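Local coordinates for beta-N-acetylglucosaminidase-like protein Glycoside hydrolase family 20 (Flavobacterium johnsoniae, PDB 6YHH), which probably acts as a chitobiase, a family 20 beta-N-acetylhexosaminidase that removes N-acetylglucosamine from chitin fragments during bacterial chitin use, at residues S93-V98 against T104-S109; Y538-G543 against H657-L662. All coordinates share one frame; numbering follows the deposited sequence.

Overall arrangement
The two contacts lie on opposite sides of the chain's centre, their own centres about 47 Å apart, and share no secondary-structure element. Both are partly buried. Contact 1 is a beta hairpin in the N-terminal family 20 domain 2. It is local in sequence, and paired backbones hold it. One apolar face is buried against helix 110-123; the other is polar and carries water. Contact 2 is smaller and joins parts of the chain more than a hundred residues apart. A loop meets the turn just before strand 660-662, and only R540 is buried among the touching residues. Side-chain packing takes the place of backbone pairing there, with opposite charges near but not in contact.

Contact 1: S93-V98 against T104-S109; sequences SYSLDV and TINATS
S95 and N106 pair near the open end of an antiparallel beta hairpin, strands 94-99 and 102-107, in the mixed sheet of family 20 domain 2. The strand axes run 4.7 Å apart at 168°. Two hydrogen-bonded pairs join these two lengths of strand. S95 N gives a nearly straight bond of 2.8 Å to N106 O, and N106 N returns one to S95 O. D97 and T104 are joined in the same two-way manner. L96 and I105 form the non-hydrogen-bonded pair between them. Here L96 CA and I105 CA each bring a C-H to a carbonyl oxygen of the facing strand.

The sheet has two unlike faces. On one, L96 CD1 packs obliquely on I105 CG1 at 3.7 Å. With chi1 at 168°, L96 CG lies opposite the backbone N, and CD1 turns toward the facing strand. A107 CB meets Y94 CB at 3.9 Å. Helix 110-123 covers this face: L96 touches L123, I105 touches L117, and Y94 OH bonds to T119. Strand 131-140 pairs with the outer edge of 94-99, and strand 76-80 with that of 102-107.

The other face is polar. S95 OG lies 3.4 Å from N106 CB. The S95 hydroxyl donates to a water, which in turn donates to T104 O and N106 OD1. A second water links D97 OD2 with T104 OG1.

D91 and water bridge the open end of the hairpin. D91 OD1 bonds to S93 OG, and D91 OD2 to T108 OG1. One water donates to S93 OG and accepts from T108 N. S109 then N-caps helix 110-123, with OG bonded to L111 N. Another water donates to S93 O at 2.8 Å and accepts from S109 N at 3.1 Å.

Contact 2: Y538-G543 against H657-L662; sequences YTRNKG and HADVEL
R540 and D659 meet where the loop after strand 532-534 packs beside the turn just before strand 660-662. These two strands form a small antiparallel sheet, and the contact lies next to it. The close part is the D659 side chain against R540. D659 CB lies 4.0 Å from R540 CG, and the two side chains cross at about a right angle. R540 has CG anti to the backbone N (chi1 174°) and runs extended to NE, which carries its guanidinium past the carboxylate. The two planes are 54° apart. R540 NE stays 4.3 Å from D659 OD2, too far for a salt bridge; Y547 links them instead. The far end of R540 makes a salt bridge to D558.

D659 OD2 also lies 3.3 Å from R540 O, two acceptors side by side. The Y547 hydroxyl and the nearby positive charges probably ease this approach. With an alanine in place of D659, Y547 OH would probably lose its carboxylate partner, and the space by R540 O and CG that the carboxylate fills is likely to open.

The exposed side is looser. K542 was modelled in two conformers, so its contacts are uncertain. In one, K542 NZ is 4.2 Å from D659 OD1, and the chain bends (chi4 69°) to donate to T539 O at 2.7 Å. The firm link is Y547 OH, bonded to both R540 NE and D659 OD2.

Contact 1: S93-V98 against T104-S109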
ATOM      1  N   SER A  93      -9.929  -1.731 -30.866  1.00 10.59           N
ATOM      2  CA  SER A  93      -9.695  -3.112 -31.320  1.00 10.69           C
ATOM      3  C   SER A  93      -8.213  -3.465 -31.431  1.00 10.85           C
ATOM      4  O   SER A  93      -7.364  -2.583 -31.519  1.00 10.12           O
ATOM      5  CB  SER A  93     -10.307  -3.331 -32.721  1.00 11.68           C
ATOM      6  OG  SER A  93      -9.708  -2.575 -33.784  1.00 12.39           O
ATOM      7  N   TYR A  94      -7.911  -4.765 -31.479  1.00  9.93           N
ATOM      8  CA  TYR A  94      -6.546  -5.228 -31.683  1.00 10.60           C
ATOM      9  C   TYR A  94      -6.623  -6.657 -32.115  1.00 11.12           C
ATOM     10  O   TYR A  94      -7.671  -7.325 -31.903  1.00 11.01           O
ATOM     11  CB  TYR A  94      -5.647  -5.106 -30.408  1.00 10.31           C
ATOM     12  CG  TYR A  94      -6.105  -6.036 -29.287  1.00 10.27           C
ATOM     13  CD1 TYR A  94      -7.154  -5.660 -28.415  1.00 10.97           C
ATOM     14  CD2 TYR A  94      -5.598  -7.313 -29.163  1.00  9.94           C
ATOM     15  CE1 TYR A  94      -7.631  -6.542 -27.465  1.00 11.17           C
ATOM     16  CE2 TYR A  94      -6.073  -8.192 -28.226  1.00 10.32           C
ATOM     17  CZ  TYR A  94      -7.096  -7.850 -27.393  1.00 10.15           C
ATOM     18  OH  TYR A  94      -7.581  -8.832 -26.535  1.00  9.97           O
ATOM     19  N   SER A  95      -5.501  -7.131 -32.704  1.00 11.50           N
ATOM     20  CA  SER A  95      -5.275  -8.564 -32.893  1.00 12.93           C
ATOM     21  C   SER A  95      -3.943  -8.940 -32.257  1.00 12.05           C
ATOM     22  O   SER A  95      -3.032  -8.114 -32.139  1.00 14.18           O
ATOM     23  CB  SER A  95      -5.259  -8.994 -34.371  1.00 18.44           C
ATOM     24  OG  SER A  95      -4.207  -8.334 -34.980  1.00 19.93           O
ATOM     25  N   LEU A  96      -3.931 -10.129 -31.738  1.00 10.93           N
ATOM     26  CA  LEU A  96      -2.801 -10.719 -31.070  1.00 11.83           C
ATOM     27  C   LEU A  96      -2.569 -12.088 -31.667  1.00 12.91           C
ATOM     28  O   LEU A  96      -3.415 -12.944 -31.638  1.00 12.07           O
ATOM     29  CB  LEU A  96      -3.096 -10.849 -29.521  1.00 11.83           C
ATOM     30  CG  LEU A  96      -2.132 -11.711 -28.711  1.00 13.80           C
ATOM     31  CD1 LEU A  96      -0.730 -11.090 -28.837  1.00 13.70           C
ATOM     32  CD2 LEU A  96      -2.553 -11.775 -27.235  1.00 13.88           C
ATOM     33  N   ASP A  97      -1.389 -12.233 -32.263  1.00 13.17           N
ATOM     34  CA  ASP A  97      -1.010 -13.464 -32.920  1.00 14.08           C
ATOM     35  C   ASP A  97       0.281 -13.992 -32.295  1.00 13.86           C
ATOM     36  O   ASP A  97       1.305 -13.280 -32.341  1.00 14.69           O
ATOM     37  CB  ASP A  97      -0.733 -13.123 -34.380  1.00 17.81           C
ATOM     38  CG  ASP A  97      -0.243 -14.338 -35.139  1.00 22.96           C
ATOM     39  OD1 ASP A  97      -0.907 -15.354 -35.066  1.00 29.54           O
ATOM     40  OD2 ASP A  97       0.838 -14.289 -35.732  1.00 36.52           O
ATOM     41  N   VAL A  98       0.191 -15.166 -31.740  1.00 11.69           N
ATOM     42  CA  VAL A  98       1.275 -15.888 -31.126  1.00 12.70           C
ATOM     43  C   VAL A  98       1.633 -17.043 -32.098  1.00 13.60           C
ATOM     44  O   VAL A  98       0.825 -17.982 -32.356  1.00 14.66           O
ATOM     45  CB  VAL A  98       0.949 -16.488 -29.758  1.00 12.83           C
ATOM     46  CG1 VAL A  98       2.167 -17.175 -29.218  1.00 12.08           C
ATOM     47  CG2 VAL A  98       0.472 -15.381 -28.796  1.00 12.79           C
ATOM     48  N   THR A 104       2.868 -10.924 -32.482  1.00 14.44           N
ATOM     49  CA  THR A 104       2.561  -9.650 -33.037  1.00 14.16           C
ATOM     50  C   THR A 104       1.232  -9.118 -32.503  1.00 12.99           C
ATOM     51  O   THR A 104       0.238  -9.837 -32.467  1.00 13.64           O
ATOM     52  CB  THR A 104       2.453  -9.768 -34.601  1.00 18.83           C
ATOM     53  OG1 THR A 104       3.658 -10.348 -35.083  1.00 20.63           O
ATOM     54  CG2 THR A 104       2.406  -8.361 -35.225  1.00 20.74           C
ATOM     55  N   ILE A 105       1.247  -7.888 -32.063  1.00 12.79           N
ATOM     56  CA  ILE A 105       0.069  -7.143 -31.755  1.00 13.39           C
ATOM     57  C   ILE A 105      -0.113  -6.104 -32.790  1.00 15.16           C
ATOM     58  O   ILE A 105       0.752  -5.261 -32.995  1.00 16.79           O
ATOM     59  CB  ILE A 105       0.174  -6.475 -30.318  1.00 14.14           C
ATOM     60  CG1 ILE A 105       0.166  -7.566 -29.263  1.00 15.18           C
ATOM     61  CG2 ILE A 105      -0.972  -5.509 -30.063  1.00 14.28           C
ATOM     62  CD1 ILE A 105       0.442  -7.045 -27.851  1.00 14.93           C
ATOM     63  N   ASN A 106      -1.247  -6.137 -33.449  1.00 13.44           N
ATOM     64  CA  ASN A 106      -1.604  -5.140 -34.447  1.00 14.63           C
ATOM     65  C   ASN A 106      -2.825  -4.420 -33.947  1.00 12.26           C
ATOM     66  O   ASN A 106      -3.783  -5.070 -33.587  1.00 14.11           O
ATOM     67  CB  ASN A 106      -1.963  -5.858 -35.752  1.00 16.89           C
ATOM     68  CG  ASN A 106      -0.743  -6.359 -36.519  1.00 19.93           C
ATOM     69  OD1 ASN A 106      -0.689  -7.487 -36.963  1.00 28.88           O
ATOM     70  ND2 ASN A 106       0.191  -5.534 -36.663  1.00 22.47           N
ATOM     71  N   ALA A 107      -2.816  -3.103 -33.962  1.00 11.18           N
ATOM     72  CA  ALA A 107      -3.954  -2.345 -33.537  1.00 12.07           C
ATOM     73  C   ALA A 107      -4.111  -1.080 -34.269  1.00 13.52           C
ATOM     74  O   ALA A 107      -3.164  -0.456 -34.669  1.00 13.86           O
ATOM     75  CB  ALA A 107      -3.911  -2.055 -32.035  1.00 12.23           C
ATOM     76  N   THR A 108      -5.353  -0.664 -34.438  1.00 13.59           N
ATOM     77  CA  THR A 108      -5.594   0.641 -35.025  1.00 13.38           C
ATOM     78  C   THR A 108      -4.817   1.752 -34.339  1.00 15.29           C
ATOM     79  O   THR A 108      -4.249   2.645 -34.975  1.00 13.03           O
ATOM     80  CB  THR A 108      -7.074   0.985 -35.008  1.00 14.56           C
ATOM     81  OG1 THR A 108      -7.788   0.001 -35.729  1.00 15.52           O
ATOM     82  CG2 THR A 108      -7.323   2.324 -35.567  1.00 14.42           C
ATOM     83  N   SER A 109      -4.825   1.750 -33.022  1.00 13.59           N
ATOM     84  CA  SER A 109      -4.079   2.769 -32.271  1.00 12.90           C
ATOM     85  C   SER A 109      -3.419   2.114 -31.014  1.00 11.28           C
ATOM     86  O   SER A 109      -3.571   0.922 -30.746  1.00 10.90           O
ATOM     87  CB  SER A 109      -4.930   3.948 -31.866  1.00 14.85           C
ATOM     88  OG  SER A 109      -5.700   3.598 -30.705  1.00 13.59           O
TER
HETATM   89  O   HOH W   1      -6.973   0.193 -31.436  1.00 11.33           O
HETATM   90  O   HOH W   2      -7.152  -3.116 -34.693  1.00 17.50           O
HETATM   91  O   HOH W   3      -1.702  -9.617 -34.740  1.00 13.97           O
HETATM   92  O   HOH W   4       3.281 -13.280 -34.969  1.00 22.95           O

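Contact 2: Y538-G543 against H657-L662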
ATOM      1  N   TYR A 538     -28.484  -2.555   2.696  1.00  9.91           N
ATOM      2  CA  TYR A 538     -28.360  -1.433   3.630  1.00 12.20           C
ATOM      3  C   TYR A 538     -28.553  -1.919   5.069  1.00 11.01           C
ATOM      4  O   TYR A 538     -29.081  -1.202   5.909  1.00 10.29           O
ATOM      5  CB  TYR A 538     -29.337  -0.281   3.167  1.00 13.77           C
ATOM      6  CG  TYR A 538     -28.971   0.346   1.785  1.00 14.18           C
ATOM      7  CD1 TYR A 538     -27.945   1.254   1.657  1.00 17.45           C
ATOM      8  CD2 TYR A 538     -29.613  -0.046   0.615  1.00 20.67           C
ATOM      9  CE1 TYR A 538     -27.599   1.813   0.407  1.00 22.32           C
ATOM     10  CE2 TYR A 538     -29.288   0.480  -0.623  1.00 18.83           C
ATOM     11  CZ  TYR A 538     -28.230   1.388  -0.749  1.00 21.75           C
ATOM     12  OH  TYR A 538     -27.858   1.948  -2.040  1.00 20.07           O
ATOM     13  N   THR A 539     -28.074  -3.165   5.383  1.00 10.29           N
ATOM     14  CA  THR A 539     -28.217  -3.760   6.654  1.00 10.23           C
ATOM     15  C   THR A 539     -26.990  -3.810   7.527  1.00  9.38           C
ATOM     16  O   THR A 539     -27.058  -4.157   8.729  1.00 10.51           O
ATOM     17  CB  THR A 539     -28.807  -5.182   6.507  1.00 10.74           C
ATOM     18  OG1 THR A 539     -27.891  -6.054   5.803  1.00  9.11           O
ATOM     19  CG2 THR A 539     -30.101  -5.123   5.738  1.00 11.62           C
ATOM     20  N   ARG A 540     -25.814  -3.532   6.996  1.00  8.24           N
ATOM     21  CA  ARG A 540     -24.637  -3.463   7.841  1.00  7.53           C
ATOM     22  C   ARG A 540     -24.645  -2.225   8.745  1.00  7.96           C
ATOM     23  O   ARG A 540     -24.364  -2.341   9.942  1.00  7.98           O
ATOM     24  CB  ARG A 540     -23.319  -3.512   7.032  1.00  7.34           C
ATOM     25  CG  ARG A 540     -22.053  -3.303   7.895  1.00  7.49           C
ATOM     26  CD  ARG A 540     -20.744  -3.793   7.263  1.00  7.03           C
ATOM     27  NE  ARG A 540     -19.679  -3.499   8.218  1.00  7.02           N
ATOM     28  CZ  ARG A 540     -18.381  -3.413   7.973  1.00  7.12           C
ATOM     29  NH1 ARG A 540     -17.892  -3.722   6.796  1.00  8.55           N
ATOM     30  NH2 ARG A 540     -17.524  -3.146   8.920  1.00  7.02           N
ATOM     31  N   ASN A 541     -24.900  -1.077   8.160  1.00  7.57           N
ATOM     32  CA  ASN A 541     -24.901   0.219   8.898  1.00  8.15           C
ATOM     33  C   ASN A 541     -26.348   0.641   8.993  1.00  9.07           C
ATOM     34  O   ASN A 541     -26.810   1.475   8.189  1.00  9.75           O
ATOM     35  CB  ASN A 541     -24.100   1.185   8.101  1.00  8.22           C
ATOM     36  CG  ASN A 541     -23.928   2.521   8.802  1.00  8.86           C
ATOM     37  OD1 ASN A 541     -24.278   2.656   9.956  1.00  8.33           O
ATOM     38  ND2 ASN A 541     -23.474   3.529   8.074  1.00 10.21           N
ATOM     39  N   LYS A 542     -27.079   0.061   9.923  0.50  8.59           N
ATOM     40  CA  LYS A 542     -28.520   0.250   9.932  0.50  8.81           C
ATOM     41  C   LYS A 542     -28.858   1.699  10.198  0.50  9.49           C
ATOM     42  O   LYS A 542     -28.400   2.290  11.166  0.50 10.22           O
ATOM     43  CB  LYS A 542     -29.170  -0.648  10.960  0.50  8.51           C
ATOM     44  CG  LYS A 542     -28.896  -2.101  10.665  0.50  8.18           C
ATOM     45  CD  LYS A 542     -29.420  -3.045  11.735  0.50  8.20           C
ATOM     46  CE  LYS A 542     -29.292  -4.486  11.283  0.50  8.12           C
ATOM     47  NZ  LYS A 542     -27.899  -4.943  11.208  0.50  7.97           N
ATOM     48  N   GLY A 543     -29.675   2.274   9.332  1.00  9.59           N
ATOM     49  CA  GLY A 543     -30.057   3.672   9.477  1.00 10.68           C
ATOM     50  C   GLY A 543     -28.971   4.656   9.201  1.00 11.09           C
ATOM     51  O   GLY A 543     -29.175   5.899   9.420  1.00 10.98           O
ATOM     52  N   HIS A 657     -24.421 -11.081  14.591  1.00 10.56           N
ATOM     53  CA  HIS A 657     -23.052 -11.164  15.080  1.00 10.10           C
ATOM     54  C   HIS A 657     -22.087 -10.597  14.041  1.00  9.06           C
ATOM     55  O   HIS A 657     -21.985 -11.075  12.918  1.00  9.09           O
ATOM     56  CB  HIS A 657     -22.647 -12.601  15.378  1.00 10.90           C
ATOM     57  CG  HIS A 657     -23.583 -13.257  16.294  1.00 11.76           C
ATOM     58  ND1 HIS A 657     -23.817 -12.776  17.553  1.00 12.88           N
ATOM     59  CD2 HIS A 657     -24.434 -14.283  16.103  1.00 14.96           C
ATOM     60  CE1 HIS A 657     -24.771 -13.503  18.130  1.00 14.56           C
ATOM     61  NE2 HIS A 657     -25.130 -14.448  17.287  1.00 14.39           N
ATOM     62  N   ALA A 658     -21.370  -9.553  14.470  1.00  9.59           N
ATOM     63  CA  ALA A 658     -20.183  -9.042  13.732  1.00  8.62           C
ATOM     64  C   ALA A 658     -20.519  -8.443  12.377  1.00  8.22           C
ATOM     65  O   ALA A 658     -19.613  -8.219  11.579  1.00  7.91           O
ATOM     66  CB  ALA A 658     -19.077 -10.046  13.664  1.00  8.69           C
ATOM     67  N   ASP A 659     -21.807  -8.164  12.086  1.00  7.84           N
ATOM     68  CA  ASP A 659     -22.214  -7.661  10.787  1.00  8.03           C
ATOM     69  C   ASP A 659     -21.770  -8.560   9.657  1.00  7.74           C
ATOM     70  O   ASP A 659     -21.495  -8.121   8.575  1.00  7.11           O
ATOM     71  CB  ASP A 659     -21.741  -6.182  10.608  1.00  8.71           C
ATOM     72  CG  ASP A 659     -22.627  -5.181  11.366  1.00  9.59           C
ATOM     73  OD1 ASP A 659     -23.799  -5.545  11.732  1.00 11.60           O
ATOM     74  OD2 ASP A 659     -22.176  -4.040  11.693  1.00  9.54           O
ATOM     75  N   VAL A 660     -21.821  -9.868   9.910  1.00  7.39           N
ATOM     76  CA  VAL A 660     -21.659 -10.825   8.845  1.00  7.73           C
ATOM     77  C   VAL A 660     -22.773 -11.882   8.964  1.00  8.14           C
ATOM     78  O   VAL A 660     -23.484 -11.929   9.981  1.00  9.28           O
ATOM     79  CB  VAL A 660     -20.312 -11.574   8.893  1.00  7.64           C
ATOM     80  CG1 VAL A 660     -19.153 -10.614   8.763  1.00  8.21           C
ATOM     81  CG2 VAL A 660     -20.143 -12.374  10.180  1.00  8.07           C
ATOM     82  N   GLU A 661     -22.830 -12.729   7.943  1.00  8.87           N
ATOM     83  CA  GLU A 661     -23.705 -13.857   7.878  1.00  8.63           C
ATOM     84  C   GLU A 661     -22.954 -15.085   7.432  1.00  8.80           C
ATOM     85  O   GLU A 661     -21.961 -15.042   6.729  1.00  8.73           O
ATOM     86  CB  GLU A 661     -24.845 -13.558   6.926  1.00  8.73           C
ATOM     87  CG  GLU A 661     -24.479 -13.399   5.461  1.00  9.60           C
ATOM     88  CD  GLU A 661     -25.553 -12.816   4.590  1.00  9.99           C
ATOM     89  OE1 GLU A 661     -26.483 -12.197   5.134  1.00 10.35           O
ATOM     90  OE2 GLU A 661     -25.455 -12.922   3.333  1.00 10.50           O
ATOM     91  N   LEU A 662     -23.455 -16.233   7.886  1.00  8.97           N
ATOM     92  CA  LEU A 662     -22.974 -17.525   7.409  1.00  8.89           C
ATOM     93  C   LEU A 662     -23.607 -17.917   6.076  1.00  9.37           C
ATOM     94  O   LEU A 662     -24.819 -18.073   5.984  1.00 11.20           O
ATOM     95  CB  LEU A 662     -23.273 -18.655   8.442  1.00  9.25           C
ATOM     96  CG  LEU A 662     -22.446 -18.684   9.718  1.00 10.36           C
ATOM     97  CD1 LEU A 662     -23.116 -19.599  10.769  1.00 11.30           C
ATOM     98  CD2 LEU A 662     -21.016 -19.077   9.434  1.00 11.00           C
TER